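Local coordinates for lipase-esterase related protein (PDB 3E0X), which is of unknown function but probably acts as a hydrolase of the alpha/beta hydrolase fold, its ligand pocket holding an ortho-xylene molecule in the crystal, at residues Ile97-Lys105 and Leu180-Val191. Residues are numbered along the deposited sequence; the frame is centred on the assembly and turned at random.
Sequences IVLGVALKK and LVDNLKNIDIPV
L103 and I187 meet with matching first torsions (chi1 -71° and -68°): L103 CG and I187 CG1 each lie beside their own backbone N and anti to the carbonyl carbon. The two side chains cross at about a right angle, L103 CD2 resting 3.6 Å from I187 CG1. That same CD2 lies 3.3 Å from the carbonyl O of N183 and also touches N186 CB, while CD1 meets N183 CB. The two asparagines that border L103 are tied together: N183 ND2 donates to N186 OD1 over 3.2 Å, with the acceptor in the amide plane of N183. Deeper in, L99 splits its branches, CD2 reaching V191 CG1 (3.8 Å) and I187 CD1, CD1 turning to L184 CD2. L180 CD1 lies 3.9 Å from G100 N, against the bare backbone of the glycine. In the alpha/beta hydrolase fold this places the later part of helix 93-102, which follows strand 86-91 and a probable nucleophile elbow, against the loop leading into strand 191-196; V112 on the neighbouring strand and I210 of helix 204-213 continue the apolar packing around A102 and L99. A102 CB faces both I187 CG2 and I189 CD1. Its carbonyl O accepts from a water that in turn accepts from D188 N, a bridge from A102 to the loop. At the exposed margin K105 bends its chain at chi2 and chi4, bringing NZ to D188 OD2 at 2.8 Å in a salt bridge; NZ sits above the carboxylate plane, 47° out of it. A second water links K105 NZ to N186 O.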
loop_
_atom_site.group_PDB
_atom_site.type_symbol
_atom_site.label_atom_id
_atom_site.label_comp_id
_atom_site.label_asym_id
_atom_site.label_seq_id
_atom_site.Cartn_x
_atom_site.Cartn_y
_atom_site.Cartn_z
ATOM N N ILE A 97 2.312 5.056 3.517
ATOM C CA ILE A 97 1.619 6.258 3.021
ATOM C C ILE A 97 0.271 6.426 3.736
ATOM O O ILE A 97 -0.064 7.548 4.182
ATOM C CB ILE A 97 1.446 6.216 1.482
ATOM C CG1 ILE A 97 2.816 6.316 0.811
ATOM C CG2 ILE A 97 0.518 7.335 1.024
ATOM C CD1 ILE A 97 2.779 5.907 -0.660
ATOM N N VAL A 98 -0.501 5.339 3.853
ATOM C CA VAL A 98 -1.840 5.492 4.439
ATOM C C VAL A 98 -1.764 5.769 5.942
ATOM O O VAL A 98 -2.629 6.474 6.484
ATOM C CB VAL A 98 -2.839 4.362 4.084
ATOM C CG1 VAL A 98 -3.012 4.315 2.565
ATOM C CG2 VAL A 98 -2.351 2.990 4.624
ATOM N N LEU A 99 -0.731 5.240 6.617
ATOM C CA LEU A 99 -0.503 5.631 8.007
ATOM C C LEU A 99 -0.188 7.137 8.084
ATOM O O LEU A 99 -0.686 7.856 8.977
ATOM C CB LEU A 99 0.631 4.790 8.587
ATOM C CG LEU A 99 0.302 3.293 8.735
ATOM C CD1 LEU A 99 1.586 2.500 9.020
ATOM C CD2 LEU A 99 -0.759 3.066 9.830
ATOM N N GLY A 100 0.627 7.631 7.151
ATOM C CA GLY A 100 0.933 9.064 7.129
ATOM C C GLY A 100 -0.309 9.915 6.858
ATOM O O GLY A 100 -0.487 10.998 7.425
ATOM N N VAL A 101 -1.186 9.429 5.980
ATOM C CA VAL A 101 -2.447 10.142 5.691
ATOM C C VAL A 101 -3.361 10.163 6.918
ATOM O O VAL A 101 -4.000 11.192 7.209
ATOM C CB VAL A 101 -3.171 9.576 4.454
ATOM C CG1 VAL A 101 -4.491 10.319 4.235
ATOM C CG2 VAL A 101 -2.267 9.767 3.244
ATOM N N ALA A 102 -3.401 9.055 7.650
ATOM C CA ALA A 102 -4.189 9.024 8.884
ATOM C C ALA A 102 -3.748 10.169 9.805
ATOM O O ALA A 102 -4.577 10.804 10.455
ATOM C CB ALA A 102 -4.008 7.685 9.587
ATOM N N LEU A 103 -2.442 10.448 9.842
ATOM C CA LEU A 103 -1.899 11.509 10.721
ATOM C C LEU A 103 -2.272 12.918 10.260
ATOM O O LEU A 103 -2.130 13.866 11.041
ATOM C CB LEU A 103 -0.380 11.367 10.824
ATOM C CG LEU A 103 0.014 10.139 11.638
ATOM C CD1 LEU A 103 1.464 9.735 11.401
ATOM C CD2 LEU A 103 -0.239 10.427 13.142
ATOM N N LYS A 104 -2.770 13.066 9.031
ATOM C CA LYS A 104 -3.261 14.360 8.559
ATOM C C LYS A 104 -4.642 14.687 9.119
ATOM O O LYS A 104 -5.106 15.830 8.983
ATOM C CB LYS A 104 -3.323 14.395 7.024
ATOM C CG LYS A 104 -1.969 14.241 6.303
ATOM C CD LYS A 104 -1.144 15.497 6.394
ATOM C CE LYS A 104 0.067 15.429 5.468
ATOM N NZ LYS A 104 0.568 16.783 5.118
ATOM N N LYS A 105 -5.319 13.679 9.684
ATOM C CA LYS A 105 -6.613 13.886 10.380
ATOM C C LYS A 105 -7.659 14.475 9.422
ATOM O O LYS A 105 -8.392 15.424 9.768
ATOM C CB LYS A 105 -6.451 14.813 11.606
ATOM C CG LYS A 105 -5.308 14.484 12.550
ATOM C CD LYS A 105 -5.342 13.050 12.972
ATOM C CE LYS A 105 -4.359 12.772 14.127
ATOM N NZ LYS A 105 -4.729 13.517 15.362
ATOM N N LEU A 180 7.851 6.628 10.569
ATOM C CA LEU A 180 6.671 7.224 11.209
ATOM C C LEU A 180 6.374 6.611 12.569
ATOM O O LEU A 180 5.326 6.885 13.147
ATOM C CB LEU A 180 5.423 7.042 10.334
ATOM C CG LEU A 180 5.485 7.706 8.961
ATOM C CD1 LEU A 180 4.442 7.112 8.008
ATOM C CD2 LEU A 180 5.351 9.209 9.086
ATOM N N VAL A 181 7.259 5.756 13.070
ATOM C CA VAL A 181 6.901 4.952 14.231
ATOM C C VAL A 181 6.491 5.792 15.447
ATOM O O VAL A 181 5.491 5.479 16.116
ATOM C CB VAL A 181 7.997 3.929 14.583
ATOM C CG1 VAL A 181 7.711 3.269 15.949
ATOM C CG2 VAL A 181 8.043 2.874 13.521
ATOM N N ASP A 182 7.250 6.846 15.730
ATOM C CA ASP A 182 6.999 7.608 16.960
ATOM C C ASP A 182 5.783 8.528 16.828
ATOM O O ASP A 182 5.417 9.232 17.772
ATOM C CB ASP A 182 8.272 8.318 17.455
ATOM C CG ASP A 182 8.730 9.454 16.563
ATOM O OD1 ASP A 182 8.047 9.825 15.586
ATOM O OD2 ASP A 182 9.836 9.996 16.844
ATOM N N ASN A 183 5.138 8.508 15.659
ATOM C CA ASN A 183 3.882 9.239 15.472
ATOM C C ASN A 183 2.652 8.345 15.439
ATOM O O ASN A 183 1.520 8.849 15.453
ATOM C CB ASN A 183 3.929 10.107 14.223
ATOM C CG ASN A 183 4.650 11.403 14.452
ATOM O OD1 ASN A 183 5.616 11.706 13.767
ATOM N ND2 ASN A 183 4.212 12.163 15.459
ATOM N N LEU A 184 2.862 7.030 15.394
ATOM C CA LEU A 184 1.730 6.093 15.307
ATOM C C LEU A 184 0.751 6.270 16.457
ATOM O O LEU A 184 -0.459 6.153 16.270
ATOM C CB LEU A 184 2.206 4.640 15.255
ATOM C CG LEU A 184 2.963 4.190 13.991
ATOM C CD1 LEU A 184 3.521 2.785 14.180
ATOM C CD2 LEU A 184 2.072 4.330 12.748
ATOM N N LYS A 185 1.279 6.596 17.641
ATOM C CA LYS A 185 0.439 6.815 18.823
ATOM C C LYS A 185 -0.539 7.965 18.657
ATOM O O LYS A 185 -1.494 8.074 19.441
ATOM C CB LYS A 185 1.310 7.077 20.048
ATOM C CG LYS A 185 2.149 8.345 19.999
ATOM C CD LYS A 185 2.591 8.754 21.407
ATOM C CE LYS A 185 2.873 10.233 21.454
ATOM N NZ LYS A 185 2.997 10.745 22.856
ATOM N N ASN A 186 -0.299 8.819 17.669
ATOM C CA ASN A 186 -1.152 9.982 17.428
ATOM C C ASN A 186 -2.300 9.707 16.462
ATOM O O ASN A 186 -3.099 10.594 16.197
ATOM C CB ASN A 186 -0.293 11.155 16.923
ATOM C CG ASN A 186 0.740 11.607 17.951
ATOM O OD1 ASN A 186 1.922 11.803 17.631
ATOM N ND2 ASN A 186 0.307 11.744 19.191
ATOM N N ILE A 187 -2.376 8.487 15.932
ATOM C CA ILE A 187 -3.476 8.146 15.038
ATOM C C ILE A 187 -4.733 7.891 15.868
ATOM O O ILE A 187 -4.730 7.017 16.747
ATOM C CB ILE A 187 -3.138 6.924 14.164
ATOM C CG1 ILE A 187 -2.034 7.300 13.159
ATOM C CG2 ILE A 187 -4.398 6.433 13.443
ATOM C CD1 ILE A 187 -1.442 6.119 12.361
ATOM N N ASP A 188 -5.801 8.623 15.536
ATOM C CA ASP A 188 -7.071 8.614 16.296
ATOM C C ASP A 188 -8.075 7.544 15.841
ATOM O O ASP A 188 -9.020 7.207 16.556
ATOM C CB ASP A 188 -7.793 9.978 16.163
ATOM C CG ASP A 188 -7.014 11.156 16.750
ATOM O OD1 ASP A 188 -6.411 11.029 17.841
ATOM O OD2 ASP A 188 -7.070 12.242 16.124
ATOM N N ILE A 189 -7.908 7.065 14.609
ATOM C CA ILE A 189 -8.864 6.159 13.964
ATOM C C ILE A 189 -8.361 4.725 14.012
ATOM O O ILE A 189 -7.180 4.494 14.305
ATOM C CB ILE A 189 -9.111 6.581 12.495
ATOM C CG1 ILE A 189 -7.785 6.670 11.730
ATOM C CG2 ILE A 189 -9.918 7.927 12.447
ATOM C CD1 ILE A 189 -7.992 6.964 10.242
ATOM N N PRO A 190 -9.256 3.748 13.750
ATOM C CA PRO A 190 -8.827 2.326 13.751
ATOM C C PRO A 190 -7.860 1.997 12.606
ATOM O O PRO A 190 -8.002 2.476 11.471
ATOM C CB PRO A 190 -10.136 1.545 13.620
ATOM C CG PRO A 190 -11.255 2.570 14.004
ATOM C CD PRO A 190 -10.711 3.906 13.537
ATOM N N VAL A 191 -6.860 1.183 12.931
ATOM C CA VAL A 191 -5.858 0.747 11.956
ATOM C C VAL A 191 -5.753 -0.758 12.024
ATOM O O VAL A 191 -5.694 -1.316 13.124
ATOM C CB VAL A 191 -4.465 1.338 12.311
ATOM C CG1 VAL A 191 -3.369 0.750 11.411
ATOM C CG2 VAL A 191 -4.470 2.851 12.154
HETATM O O HOH W 1 -5.935 9.856 12.858
HETATM O O HOH W 2 -3.070 13.292 17.587
#